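Putative GTP pyrophosphokinase (Streptococcus mutans, PDB 3L9D) probably transfers pyrophosphate from ATP to GTP, the first step towards ppGpp, as a small member of the RelA/SpoT family. Local coordinates at residues Lys54-Arg59 against Glu72-Arg77; Asp120-Leu125 against Arg149-Ile154; Asn180-Ile185 against Arg203-Thr208. All blocks are in the same frame, centred on the assembly; numbering follows the deposited sequence.

Contact 1 of 3, residues Lys54-Arg59 against Glu72-Arg77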
ATOM      1  N   LYS A  54      14.166   3.570   1.071  1.00 19.67           N
ATOM      2  CA  LYS A  54      13.972   3.749   2.512  1.00 19.55           C
ATOM      3  C   LYS A  54      13.234   2.547   3.142  1.00 22.25           C
ATOM      4  O   LYS A  54      13.737   1.938   4.088  1.00 21.94           O
ATOM      5  CB  LYS A  54      13.263   5.074   2.828  1.00 15.59           C
ATOM      6  CG  LYS A  54      14.076   6.348   2.584  1.00 12.66           C
ATOM      7  CD  LYS A  54      13.135   7.555   2.574  1.00 22.33           C
ATOM      8  CE  LYS A  54      13.844   8.881   2.363  1.00 19.52           C
ATOM      9  NZ  LYS A  54      14.714   9.215   3.517  1.00 22.87           N
ATOM     10  N   PHE A  55      12.066   2.192   2.607  1.00 20.50           N
ATOM     11  CA  PHE A  55      11.266   1.094   3.167  1.00 23.85           C
ATOM     12  C   PHE A  55      11.918  -0.290   3.062  1.00 24.02           C
ATOM     13  O   PHE A  55      11.604  -1.180   3.858  1.00 26.01           O
ATOM     14  CB  PHE A  55       9.855   1.038   2.544  1.00 20.77           C
ATOM     15  CG  PHE A  55       8.995   2.211   2.889  1.00 19.24           C
ATOM     16  CD1 PHE A  55       9.274   2.982   4.004  1.00 19.37           C
ATOM     17  CD2 PHE A  55       7.909   2.547   2.098  1.00 19.83           C
ATOM     18  CE1 PHE A  55       8.488   4.084   4.318  1.00 22.50           C
ATOM     19  CE2 PHE A  55       7.104   3.634   2.411  1.00 16.03           C
ATOM     20  CZ  PHE A  55       7.397   4.406   3.521  1.00 22.00           C
ATOM     21  N   ARG A  56      12.798  -0.482   2.080  1.00 25.12           N
ATOM     22  CA  ARG A  56      13.450  -1.776   1.889  1.00 22.47           C
ATOM     23  C   ARG A  56      14.584  -1.979   2.891  1.00 22.66           C
ATOM     24  O   ARG A  56      15.059  -3.101   3.087  1.00 20.67           O
ATOM     25  CB  ARG A  56      13.982  -1.903   0.475  1.00 20.27           C
ATOM     26  CG  ARG A  56      12.932  -2.126  -0.568  1.00 20.63           C
ATOM     27  CD  ARG A  56      13.576  -2.378  -1.935  1.00 20.97           C
ATOM     28  NE  ARG A  56      12.566  -2.777  -2.896  1.00 20.53           N
ATOM     29  CZ  ARG A  56      12.403  -2.205  -4.077  1.00 22.50           C
ATOM     30  NH1 ARG A  56      13.223  -1.224  -4.444  1.00 21.22           N
ATOM     31  NH2 ARG A  56      11.437  -2.628  -4.885  1.00 15.76           N
ATOM     32  N   GLY A  57      14.992  -0.877   3.525  1.00 21.91           N
ATOM     33  CA  GLY A  57      16.051  -0.870   4.514  1.00 20.21           C
ATOM     34  C   GLY A  57      15.580  -1.219   5.908  1.00 25.58           C
ATOM     35  O   GLY A  57      16.388  -1.559   6.778  1.00 28.49           O
ATOM     36  N   ILE A  58      14.273  -1.133   6.130  1.00 22.40           N
ATOM     37  CA  ILE A  58      13.710  -1.561   7.390  1.00 24.74           C
ATOM     38  C   ILE A  58      13.946  -3.062   7.501  1.00 26.86           C
ATOM     39  O   ILE A  58      14.377  -3.564   8.544  1.00 27.03           O
ATOM     40  CB  ILE A  58      12.210  -1.273   7.455  1.00 19.89           C
ATOM     41  CG1 ILE A  58      11.957   0.223   7.591  1.00 15.55           C
ATOM     42  CG2 ILE A  58      11.589  -2.015   8.609  1.00 17.98           C
ATOM     43  CD1 ILE A  58      10.502   0.598   7.346  1.00 15.44           C
ATOM     44  N   ARG A  59      13.678  -3.770   6.406  1.00 26.56           N
ATOM     45  CA  ARG A  59      13.822  -5.220   6.371  1.00 26.90           C
ATOM     46  C   ARG A  59      15.282  -5.635   6.493  1.00 30.36           C
ATOM     47  O   ARG A  59      15.587  -6.627   7.149  1.00 32.98           O
ATOM     48  CB  ARG A  59      13.201  -5.807   5.099  1.00 27.01           C
ATOM     49  CG  ARG A  59      13.796  -7.158   4.693  1.00 30.57           C
ATOM     50  CD  ARG A  59      12.952  -7.922   3.646  1.00 34.98           C
ATOM     51  NE  ARG A  59      13.364  -9.332   3.592  1.00 47.12           N
ATOM     52  CZ  ARG A  59      12.775 -10.329   4.258  1.00 43.16           C
ATOM     53  NH1 ARG A  59      11.703 -10.112   5.019  1.00 36.60           N
ATOM     54  NH2 ARG A  59      13.254 -11.558   4.153  1.00 45.28           N
ATOM     55  N   GLU A  72       8.131  -7.881   4.218  1.00 24.25           N
ATOM     56  CA  GLU A  72       8.657  -8.967   3.410  1.00 26.14           C
ATOM     57  C   GLU A  72       9.233  -8.416   2.135  1.00 27.11           C
ATOM     58  O   GLU A  72      10.338  -8.778   1.757  1.00 27.96           O
ATOM     59  CB  GLU A  72       7.594 -10.015   3.104  1.00 25.23           C
ATOM     60  CG  GLU A  72       7.644 -11.165   4.059  1.00 28.86           C
ATOM     61  CD  GLU A  72       7.032 -12.416   3.468  1.00 42.28           C
ATOM     62  OE1 GLU A  72       5.831 -12.391   3.107  1.00 42.07           O
ATOM     63  OE2 GLU A  72       7.754 -13.431   3.367  1.00 46.19           O
ATOM     64  N   PHE A  73       8.474  -7.555   1.464  1.00 23.95           N
ATOM     65  CA  PHE A  73       9.019  -6.808   0.342  1.00 22.97           C
ATOM     66  C   PHE A  73       8.200  -5.587  -0.020  1.00 20.68           C
ATOM     67  O   PHE A  73       7.176  -5.322   0.576  1.00 23.34           O
ATOM     68  CB  PHE A  73       9.219  -7.696  -0.871  1.00 23.95           C
ATOM     69  CG  PHE A  73       7.959  -8.238  -1.437  1.00 25.90           C
ATOM     70  CD1 PHE A  73       7.360  -7.626  -2.540  1.00 24.85           C
ATOM     71  CD2 PHE A  73       7.378  -9.391  -0.899  1.00 26.87           C
ATOM     72  CE1 PHE A  73       6.179  -8.147  -3.099  1.00 29.07           C
ATOM     73  CE2 PHE A  73       6.208  -9.923  -1.450  1.00 25.36           C
ATOM     74  CZ  PHE A  73       5.600  -9.292  -2.547  1.00 25.55           C
ATOM     75  N   VAL A  74       8.664  -4.845  -1.011  1.00 21.84           N
ATOM     76  CA  VAL A  74       8.143  -3.520  -1.254  1.00 17.82           C
ATOM     77  C   VAL A  74       8.084  -3.218  -2.731  1.00 20.41           C
ATOM     78  O   VAL A  74       9.092  -3.311  -3.436  1.00 21.25           O
ATOM     79  CB  VAL A  74       9.046  -2.476  -0.597  1.00 18.86           C
ATOM     80  CG1 VAL A  74       8.583  -1.076  -0.945  1.00 17.49           C
ATOM     81  CG2 VAL A  74       9.096  -2.698   0.904  1.00 16.85           C
ATOM     82  N   THR A  75       6.898  -2.830  -3.182  1.00 21.08           N
ATOM     83  CA  THR A  75       6.669  -2.432  -4.560  1.00 20.66           C
ATOM     84  C   THR A  75       6.124  -1.008  -4.577  1.00 19.83           C
ATOM     85  O   THR A  75       5.835  -0.443  -3.526  1.00 18.74           O
ATOM     86  CB  THR A  75       5.658  -3.380  -5.211  1.00 23.58           C
ATOM     87  OG1 THR A  75       4.368  -3.200  -4.601  1.00 26.46           O
ATOM     88  CG2 THR A  75       6.108  -4.817  -5.017  1.00 15.12           C
ATOM     89  N   GLY A  76       5.986  -0.415  -5.756  1.00 20.54           N
ATOM     90  CA  GLY A  76       5.452   0.933  -5.827  1.00 20.70           C
ATOM     91  C   GLY A  76       5.551   1.571  -7.198  1.00 25.36           C
ATOM     92  O   GLY A  76       6.485   1.318  -7.950  1.00 27.49           O
ATOM     93  N   ARG A  77       4.583   2.417  -7.525  1.00 26.38           N
ATOM     94  CA  ARG A  77       4.587   3.089  -8.809  1.00 25.38           C
ATOM     95  C   ARG A  77       3.785   4.368  -8.768  1.00 24.64           C
ATOM     96  O   ARG A  77       2.920   4.541  -7.922  1.00 30.12           O
ATOM     97  CB  ARG A  77       4.012   2.166  -9.870  1.00 30.64           C
ATOM     98  CG  ARG A  77       2.515   1.966  -9.809  1.00 28.09           C
ATOM     99  CD  ARG A  77       2.107   0.968 -10.891  1.00 43.35           C
ATOM    100  NE  ARG A  77       2.708   1.307 -12.185  1.00 54.09           N
ATOM    101  CZ  ARG A  77       2.040   1.788 -13.235  1.00 53.86           C
ATOM    102  NH1 ARG A  77       0.728   1.966 -13.169  1.00 47.85           N
ATOM    103  NH2 ARG A  77       2.685   2.079 -14.362  1.00 57.73           N
TER
HETATM  104  O   HOH W   1      11.206  -5.372  -1.949  1.00 18.66           O
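An edge strand of the mixed sheet meets the long helix 42-64 here, with Arg56 and Arg59 of the helix arching over the backbone of residues 72-74. Val74 is the apolar centre. Its CB points at the helix, and CG2 lies 4.2 Å from CB of Phe55, while CG of Arg56 comes within 3.9 Å of Val74 CB. The phenyl ring of Phe55 itself runs on past the valine to Ile110 on the next strand and Leu125 on helix 117-126.

Arg56 carries the polar half. With the chain stretched from CG to NE, the guanidinium travels past the valine to the strand backbone, where NH2 makes a weak hydrogen bond to Val74 O at 2.8 Å, bent to 129° at the hydrogen. A water in the guanidinium plane accepts from Arg56 NE at 3.1 Å and from Val74 N at 2.8 Å, so the arginine engages the C=O of Val74 directly, if weakly, and its N-H through the water. Those groups lie on the outer side of strand 73-78, one of the two outermost strands within this chain; its other side pairs antiparallel with strand 106-112. Glu72 and Phe73 both face Met111 there, a classic beta bulge.

Arg59 leaves the helix with CG anti to its own nitrogen (chi1 156°), which brings CD to 3.3 Å from Glu72 O and lays one face of the guanidinium over that carbonyl. Its NH1 is hydrogen-bonded to Ile71 O. The carboxylate of Glu72 stays apart from it, OE2 lying 5.4 Å from Arg59 NH1.

Contact 2 of 3, residues Asp120-Leu125 against Arg149-Ile154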
ATOM      1  N   ASP A 120       3.122  -3.496  13.499  1.00 25.66           N
ATOM      2  CA  ASP A 120       4.552  -3.233  13.650  1.00 24.68           C
ATOM      3  C   ASP A 120       5.056  -2.321  12.518  1.00 26.37           C
ATOM      4  O   ASP A 120       5.749  -1.334  12.767  1.00 23.81           O
ATOM      5  CB  ASP A 120       5.362  -4.529  13.737  1.00 24.94           C
ATOM      6  CG  ASP A 120       4.891  -5.441  14.863  1.00 34.22           C
ATOM      7  OD1 ASP A 120       4.531  -4.924  15.951  1.00 29.11           O
ATOM      8  OD2 ASP A 120       4.883  -6.679  14.654  1.00 34.75           O
ATOM      9  N   VAL A 121       4.690  -2.633  11.277  1.00 25.84           N
ATOM     10  CA  VAL A 121       5.005  -1.727  10.185  1.00 26.01           C
ATOM     11  C   VAL A 121       4.460  -0.335  10.478  1.00 23.16           C
ATOM     12  O   VAL A 121       5.071   0.673  10.109  1.00 24.08           O
ATOM     13  CB  VAL A 121       4.420  -2.202   8.859  1.00 24.20           C
ATOM     14  CG1 VAL A 121       4.456  -1.049   7.833  1.00 16.98           C
ATOM     15  CG2 VAL A 121       5.161  -3.452   8.374  1.00 17.40           C
ATOM     16  N   LEU A 122       3.314  -0.281  11.158  1.00 24.45           N
ATOM     17  CA  LEU A 122       2.639   0.994  11.442  1.00 19.01           C
ATOM     18  C   LEU A 122       3.427   1.807  12.462  1.00 19.21           C
ATOM     19  O   LEU A 122       3.710   2.972  12.231  1.00 19.65           O
ATOM     20  CB  LEU A 122       1.209   0.745  11.927  1.00 20.44           C
ATOM     21  CG  LEU A 122       0.003   1.236  11.113  1.00 20.39           C
ATOM     22  CD1 LEU A 122       0.351   1.663   9.674  1.00 11.97           C
ATOM     23  CD2 LEU A 122      -1.176   0.242  11.175  1.00 13.73           C
ATOM     24  N   GLU A 123       3.800   1.182  13.575  1.00 20.79           N
ATOM     25  CA  GLU A 123       4.623   1.844  14.594  1.00 23.84           C
ATOM     26  C   GLU A 123       5.892   2.463  14.009  1.00 24.36           C
ATOM     27  O   GLU A 123       6.297   3.567  14.406  1.00 26.66           O
ATOM     28  CB  GLU A 123       5.005   0.882  15.728  1.00 24.95           C
ATOM     29  CG  GLU A 123       3.828   0.262  16.461  1.00 32.59           C
ATOM     30  N   LEU A 124       6.513   1.750  13.076  1.00 18.90           N
ATOM     31  CA  LEU A 124       7.724   2.226  12.430  1.00 20.55           C
ATOM     32  C   LEU A 124       7.433   3.462  11.594  1.00 22.78           C
ATOM     33  O   LEU A 124       8.164   4.450  11.654  1.00 23.70           O
ATOM     34  CB  LEU A 124       8.328   1.130  11.546  1.00 20.70           C
ATOM     35  CG  LEU A 124       8.903  -0.080  12.281  1.00 20.51           C
ATOM     36  CD1 LEU A 124       8.715  -1.354  11.491  1.00 18.59           C
ATOM     37  CD2 LEU A 124      10.362   0.161  12.602  1.00 25.15           C
ATOM     38  N   LEU A 125       6.366   3.395  10.806  1.00 21.17           N
ATOM     39  CA  LEU A 125       6.007   4.484   9.903  1.00 19.73           C
ATOM     40  C   LEU A 125       5.698   5.784  10.655  1.00 21.90           C
ATOM     41  O   LEU A 125       6.128   6.877  10.244  1.00 21.92           O
ATOM     42  CB  LEU A 125       4.808   4.073   9.050  1.00 23.97           C
ATOM     43  CG  LEU A 125       5.015   3.691   7.588  1.00 21.46           C
ATOM     44  CD1 LEU A 125       6.339   3.008   7.376  1.00 16.72           C
ATOM     45  CD2 LEU A 125       3.843   2.834   7.104  1.00 16.92           C
ATOM     46  N   ARG A 149      -9.259  -6.354   2.050  1.00 22.58           N
ATOM     47  CA  ARG A 149      -8.531  -6.316   3.304  1.00 24.24           C
ATOM     48  C   ARG A 149      -7.212  -5.608   3.046  1.00 27.58           C
ATOM     49  O   ARG A 149      -6.403  -6.070   2.249  1.00 24.22           O
ATOM     50  CB  ARG A 149      -8.237  -7.720   3.798  1.00 21.41           C
ATOM     51  CG  ARG A 149      -9.368  -8.413   4.474  1.00 26.22           C
ATOM     52  CD  ARG A 149      -8.966  -8.779   5.889  1.00 34.31           C
ATOM     53  NE  ARG A 149      -8.145  -9.989   5.980  1.00 41.41           N
ATOM     54  CZ  ARG A 149      -7.597 -10.438   7.117  1.00 44.02           C
ATOM     55  NH1 ARG A 149      -7.778  -9.767   8.258  1.00 31.23           N
ATOM     56  NH2 ARG A 149      -6.869 -11.559   7.117  1.00 39.20           N
ATOM     57  N   SER A 150      -6.997  -4.486   3.717  1.00 25.45           N
ATOM     58  CA  SER A 150      -5.793  -3.716   3.498  1.00 23.96           C
ATOM     59  C   SER A 150      -5.724  -2.599   4.526  1.00 23.26           C
ATOM     60  O   SER A 150      -6.698  -2.313   5.197  1.00 23.97           O
ATOM     61  CB  SER A 150      -5.794  -3.151   2.077  1.00 20.23           C
ATOM     62  OG  SER A 150      -4.571  -2.507   1.795  1.00 22.69           O
ATOM     63  N   TYR A 151      -4.565  -1.973   4.658  1.00 21.89           N
ATOM     64  CA  TYR A 151      -4.437  -0.822   5.539  1.00 22.99           C
ATOM     65  C   TYR A 151      -3.813   0.346   4.771  1.00 20.35           C
ATOM     66  O   TYR A 151      -2.732   0.203   4.200  1.00 21.97           O
ATOM     67  CB  TYR A 151      -3.588  -1.184   6.765  1.00 18.64           C
ATOM     68  CG  TYR A 151      -3.787  -0.247   7.924  1.00 17.06           C
ATOM     69  CD1 TYR A 151      -4.492  -0.651   9.044  1.00 18.07           C
ATOM     70  CD2 TYR A 151      -3.273   1.046   7.900  1.00 18.78           C
ATOM     71  CE1 TYR A 151      -4.678   0.192  10.112  1.00 17.57           C
ATOM     72  CE2 TYR A 151      -3.465   1.915   8.974  1.00 17.10           C
ATOM     73  CZ  TYR A 151      -4.171   1.478  10.073  1.00 19.79           C
ATOM     74  OH  TYR A 151      -4.386   2.319  11.143  1.00 21.48           O
ATOM     75  N   HIS A 152      -4.478   1.497   4.755  1.00 19.11           N
ATOM     76  CA  HIS A 152      -3.996   2.624   3.962  1.00 16.48           C
ATOM     77  C   HIS A 152      -3.424   3.733   4.811  1.00 17.27           C
ATOM     78  O   HIS A 152      -4.077   4.205   5.715  1.00 19.87           O
ATOM     79  CB  HIS A 152      -5.115   3.200   3.105  1.00 19.30           C
ATOM     80  CG  HIS A 152      -5.753   2.201   2.189  1.00 22.67           C
ATOM     81  ND1 HIS A 152      -6.586   2.567   1.158  1.00 24.14           N
ATOM     82  CD2 HIS A 152      -5.672   0.852   2.147  1.00 19.54           C
ATOM     83  CE1 HIS A 152      -7.001   1.484   0.526  1.00 23.18           C
ATOM     84  NE2 HIS A 152      -6.461   0.433   1.108  1.00 20.15           N
ATOM     85  N   VAL A 153      -2.203   4.157   4.487  1.00 21.22           N
ATOM     86  CA  VAL A 153      -1.555   5.277   5.164  1.00 21.13           C
ATOM     87  C   VAL A 153      -1.192   6.350   4.150  1.00 17.78           C
ATOM     88  O   VAL A 153      -0.632   6.049   3.111  1.00 16.05           O
ATOM     89  CB  VAL A 153      -0.262   4.836   5.871  1.00 17.88           C
ATOM     90  CG1 VAL A 153       0.357   6.012   6.578  1.00 15.29           C
ATOM     91  CG2 VAL A 153      -0.543   3.695   6.846  1.00 16.99           C
ATOM     92  N   ILE A 154      -1.530   7.599   4.445  1.00 13.76           N
ATOM     93  CA  ILE A 154      -1.129   8.689   3.590  1.00 12.96           C
ATOM     94  C   ILE A 154      -0.026   9.459   4.301  1.00 15.38           C
ATOM     95  O   ILE A 154      -0.123   9.753   5.500  1.00 14.31           O
ATOM     96  CB  ILE A 154      -2.311   9.612   3.227  1.00 16.88           C
ATOM     97  CG1 ILE A 154      -3.435   8.809   2.548  1.00 17.88           C
ATOM     98  CG2 ILE A 154      -1.846  10.764   2.332  1.00 12.93           C
ATOM     99  CD1 ILE A 154      -2.999   7.990   1.329  1.00 13.14           C
TER
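Tyr151 has CG anti to its backbone nitrogen (chi1 -160°), which stands the phenol up from the strand against Leu122, whose own rotamer is uncertain: chi1 of -116° and chi2 of 14° both fall away from the staggered values. As modelled, the two methyls of the leucine divide the work. CD2 sits over one face of the tyrosine ring, 3.6 Å from its centroid and displaced toward the hydroxyl-bearing end, so that Tyr151 CZ is the closest ring atom to Leu122 CD2 at 3.4 Å. This is a CH-pi contact, with the leucine meeting the tyrosine at about a right angle. The other methyl, CD1, reaches along the strand to Val153 CG2 at 3.6 Å. Leu125, one helical turn further on, touches the same valine methyl more loosely, its CD2 lying 4.5 Å from Val153 CG2. All four side chains are buried. The polar end of the tyrosine is held elsewhere, its OH hydrogen-bonded to Glu136 of strand 132-139.

The axes of the helical and strand segments run practically parallel, 11.1 Å apart, as helix 117-126 lies along one face of the sheet. Strand 150-161 is flanked there by strands 132-139 and 164-176, and Leu122 also rests on Ile174 of the latter, while Leu124 packs against helix 42-64 through Ile58 and Phe62.

Contact 3 of 3, residues Asn180-Ile185 against Arg203-Thr208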
ATOM      1  N   ASN A 180      -2.950  -9.091  -0.964  1.00 23.01           N
ATOM      2  CA  ASN A 180      -2.514  -8.504  -2.209  1.00 22.66           C
ATOM      3  C   ASN A 180      -2.947  -9.314  -3.425  1.00 20.79           C
ATOM      4  O   ASN A 180      -3.372  -8.741  -4.419  1.00 21.19           O
ATOM      5  CB  ASN A 180      -1.012  -8.312  -2.225  1.00 21.75           C
ATOM      6  CG  ASN A 180      -0.559  -7.582  -3.457  1.00 26.51           C
ATOM      7  OD1 ASN A 180      -1.049  -6.483  -3.755  1.00 23.89           O
ATOM      8  ND2 ASN A 180       0.360  -8.193  -4.205  1.00 20.91           N
ATOM      9  N   PHE A 181      -2.847 -10.641  -3.331  1.00 22.17           N
ATOM     10  CA  PHE A 181      -3.372 -11.552  -4.364  1.00 21.43           C
ATOM     11  C   PHE A 181      -4.831 -11.252  -4.745  1.00 24.37           C
ATOM     12  O   PHE A 181      -5.131 -11.009  -5.903  1.00 22.16           O
ATOM     13  CB  PHE A 181      -3.219 -13.004  -3.907  1.00 27.67           C
ATOM     14  CG  PHE A 181      -3.720 -14.017  -4.900  1.00 25.01           C
ATOM     15  CD1 PHE A 181      -3.052 -14.228  -6.091  1.00 24.49           C
ATOM     16  CD2 PHE A 181      -4.843 -14.778  -4.621  1.00 24.69           C
ATOM     17  CE1 PHE A 181      -3.508 -15.160  -7.001  1.00 23.28           C
ATOM     18  CE2 PHE A 181      -5.300 -15.712  -5.524  1.00 25.55           C
ATOM     19  CZ  PHE A 181      -4.629 -15.904  -6.714  1.00 24.17           C
ATOM     20  N   TRP A 182      -5.728 -11.239  -3.758  1.00 27.72           N
ATOM     21  CA  TRP A 182      -7.128 -10.881  -3.989  1.00 24.19           C
ATOM     22  C   TRP A 182      -7.339  -9.440  -4.492  1.00 26.85           C
ATOM     23  O   TRP A 182      -7.996  -9.223  -5.514  1.00 25.38           O
ATOM     24  CB  TRP A 182      -7.933 -11.102  -2.708  1.00 27.48           C
ATOM     25  CG  TRP A 182      -9.434 -11.055  -2.902  1.00 35.48           C
ATOM     26  CD1 TRP A 182     -10.264 -12.119  -3.108  1.00 29.29           C
ATOM     27  CD2 TRP A 182     -10.280  -9.887  -2.898  1.00 34.11           C
ATOM     28  NE1 TRP A 182     -11.563 -11.694  -3.231  1.00 31.48           N
ATOM     29  CE2 TRP A 182     -11.604 -10.330  -3.107  1.00 32.66           C
ATOM     30  CE3 TRP A 182     -10.045  -8.520  -2.733  1.00 29.54           C
ATOM     31  CZ2 TRP A 182     -12.688  -9.455  -3.161  1.00 30.79           C
ATOM     32  CZ3 TRP A 182     -11.130  -7.647  -2.789  1.00 37.05           C
ATOM     33  CH2 TRP A 182     -12.432  -8.122  -3.005  1.00 35.35           C
ATOM     34  N   ALA A 183      -6.802  -8.458  -3.765  1.00 26.91           N
ATOM     35  CA  ALA A 183      -7.021  -7.046  -4.094  1.00 27.15           C
ATOM     36  C   ALA A 183      -6.552  -6.728  -5.499  1.00 26.51           C
ATOM     37  O   ALA A 183      -7.126  -5.905  -6.195  1.00 30.23           O
ATOM     38  CB  ALA A 183      -6.319  -6.147  -3.097  1.00 27.56           C
ATOM     39  N   THR A 184      -5.488  -7.393  -5.910  1.00 25.34           N
ATOM     40  CA  THR A 184      -4.976  -7.232  -7.248  1.00 25.54           C
ATOM     41  C   THR A 184      -5.960  -7.768  -8.291  1.00 30.41           C
ATOM     42  O   THR A 184      -6.190  -7.130  -9.322  1.00 31.06           O
ATOM     43  CB  THR A 184      -3.599  -7.900  -7.350  1.00 26.20           C
ATOM     44  OG1 THR A 184      -2.611  -6.982  -6.857  1.00 28.56           O
ATOM     45  CG2 THR A 184      -3.280  -8.272  -8.774  1.00 28.63           C
ATOM     46  N   ILE A 185      -6.550  -8.932  -8.013  1.00 28.88           N
ATOM     47  CA  ILE A 185      -7.539  -9.528  -8.913  1.00 28.82           C
ATOM     48  C   ILE A 185      -8.869  -8.749  -8.942  1.00 30.76           C
ATOM     49  O   ILE A 185      -9.386  -8.435 -10.015  1.00 29.52           O
ATOM     50  CB  ILE A 185      -7.807 -11.010  -8.566  1.00 28.60           C
ATOM     51  CG1 ILE A 185      -6.549 -11.841  -8.815  1.00 29.92           C
ATOM     52  CG2 ILE A 185      -8.951 -11.556  -9.397  1.00 28.96           C
ATOM     53  CD1 ILE A 185      -6.751 -13.318  -8.702  1.00 21.93           C
ATOM     54  N   ARG A 203     -20.055 -13.484  -6.601  1.00 47.06           N
ATOM     55  CA  ARG A 203     -19.983 -14.532  -5.580  1.00 47.26           C
ATOM     56  C   ARG A 203     -18.635 -15.262  -5.597  1.00 44.47           C
ATOM     57  O   ARG A 203     -18.192 -15.792  -4.577  1.00 42.72           O
ATOM     58  CB  ARG A 203     -21.149 -15.526  -5.723  1.00 43.89           C
ATOM     59  N   ARG A 204     -17.985 -15.281  -6.757  1.00 41.19           N
ATOM     60  CA  ARG A 204     -16.646 -15.856  -6.879  1.00 41.54           C
ATOM     61  C   ARG A 204     -15.644 -14.986  -6.138  1.00 38.26           C
ATOM     62  O   ARG A 204     -14.729 -15.489  -5.485  1.00 33.02           O
ATOM     63  CB  ARG A 204     -16.235 -15.940  -8.348  1.00 41.92           C
ATOM     64  CG  ARG A 204     -14.831 -16.465  -8.564  1.00 44.65           C
ATOM     65  CD  ARG A 204     -14.845 -17.981  -8.611  1.00 41.55           C
ATOM     66  NE  ARG A 204     -15.608 -18.449  -9.763  1.00 44.90           N
ATOM     67  CZ  ARG A 204     -15.786 -19.728 -10.080  1.00 45.97           C
ATOM     68  NH1 ARG A 204     -15.266 -20.693  -9.325  1.00 40.65           N
ATOM     69  NH2 ARG A 204     -16.501 -20.040 -11.148  1.00 39.33           N
ATOM     70  N   LEU A 205     -15.826 -13.671  -6.260  1.00 38.18           N
ATOM     71  CA  LEU A 205     -14.974 -12.696  -5.587  1.00 39.23           C
ATOM     72  C   LEU A 205     -15.200 -12.728  -4.087  1.00 37.95           C
ATOM     73  O   LEU A 205     -14.267 -12.572  -3.300  1.00 33.79           O
ATOM     74  CB  LEU A 205     -15.230 -11.288  -6.117  1.00 36.36           C
ATOM     75  CG  LEU A 205     -14.608 -11.001  -7.478  1.00 38.64           C
ATOM     76  CD1 LEU A 205     -15.068  -9.644  -7.979  1.00 36.75           C
ATOM     77  CD2 LEU A 205     -13.093 -11.077  -7.381  1.00 29.43           C
ATOM     78  N   GLU A 206     -16.441 -12.935  -3.677  1.00 39.16           N
ATOM     79  CA  GLU A 206     -16.683 -13.029  -2.255  1.00 41.62           C
ATOM     80  C   GLU A 206     -16.158 -14.355  -1.720  1.00 40.64           C
ATOM     81  O   GLU A 206     -15.530 -14.396  -0.663  1.00 38.91           O
ATOM     82  CB  GLU A 206     -18.156 -12.838  -1.914  1.00 42.95           C
ATOM     83  CG  GLU A 206     -18.344 -11.925  -0.712  1.00 57.88           C
ATOM     84  CD  GLU A 206     -19.623 -12.201   0.045  1.00 75.10           C
ATOM     85  OE1 GLU A 206     -20.605 -12.647  -0.591  1.00 75.05           O
ATOM     86  OE2 GLU A 206     -19.644 -11.968   1.279  1.00 79.38           O
ATOM     87  N   LEU A 207     -16.404 -15.437  -2.454  1.00 38.62           N
ATOM     88  CA  LEU A 207     -16.004 -16.760  -1.990  1.00 40.11           C
ATOM     89  C   LEU A 207     -14.496 -16.792  -1.832  1.00 36.87           C
ATOM     90  O   LEU A 207     -13.952 -17.190  -0.796  1.00 32.41           O
ATOM     91  CB  LEU A 207     -16.412 -17.821  -2.999  1.00 36.56           C
ATOM     92  CG  LEU A 207     -15.720 -19.154  -2.748  1.00 36.89           C
ATOM     93  CD1 LEU A 207     -16.103 -19.693  -1.358  1.00 29.48           C
ATOM     94  CD2 LEU A 207     -16.076 -20.130  -3.851  1.00 31.78           C
ATOM     95  N   THR A 208     -13.836 -16.364  -2.896  1.00 37.23           N
ATOM     96  CA  THR A 208     -12.393 -16.252  -2.943  1.00 34.78           C
ATOM     97  C   THR A 208     -11.852 -15.378  -1.802  1.00 34.91           C
ATOM     98  O   THR A 208     -10.856 -15.721  -1.147  1.00 30.09           O
ATOM     99  CB  THR A 208     -12.010 -15.653  -4.266  1.00 31.30           C
ATOM    100  OG1 THR A 208     -11.736 -16.714  -5.190  1.00 41.63           O
ATOM    101  CG2 THR A 208     -10.796 -14.805  -4.095  1.00 41.75           C
TER
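One hydrogen bond joins Trp182 to Leu205: the indole NE1 donates a hydrogen bond to the backbone O of Leu205 at 2.8 Å, with 149° at the hydrogen. The acceptor lies almost in the indole plane, and the N-H arrives in the carbonyl plane, on a lone pair of the oxygen. With CG anti to the backbone nitrogen (chi1 -167°), the indole leans out from helix 177-193 and presents its NE1 edge to helix 199-221. The bond thus helps to set the direction of the ring as well as satisfying a polar atom of a buried side chain.

These two helices follow the last strand of the sheet, and the centre of the contact lies about 17 Å from the centre of the chain. Trp182 bridges them as a side chain reaching from one helix to the backbone of the other.

The apolar contacts are looser. Trp182 CZ2 lies 4.3 Å from Leu205 CB, and the leucine side chain continues to Phe197 in the connection between the helices. Thr208 is placed next to the pyrrole edge, but its methyl is modelled too near the ring for the detail to be trusted. Trp182 also packs on Tyr148.

How the contacts relate
From the N terminus, contact 1 comes first: the chain leaves helix 42-64 and returns as strand 73-78, closing a short loop of 12 residues between 54-59 and 72-77. Contact 2 then spans 23 residues, including strand 132-139, before 149-154 returns to helix 117-126. Contact 3 closes the last loop, of 17 residues, between helices 177-193 and 199-221. The three follow in series, with none nested or crossing. Contacts 1 and 2 tie two helices to the same sheet and touch through Phe55 with Leu125 and Ile58 with Leu124. Contact 3 stands apart, nearest atoms about 5 Å from contact 2, joining two helices that follow the last strand in the chain.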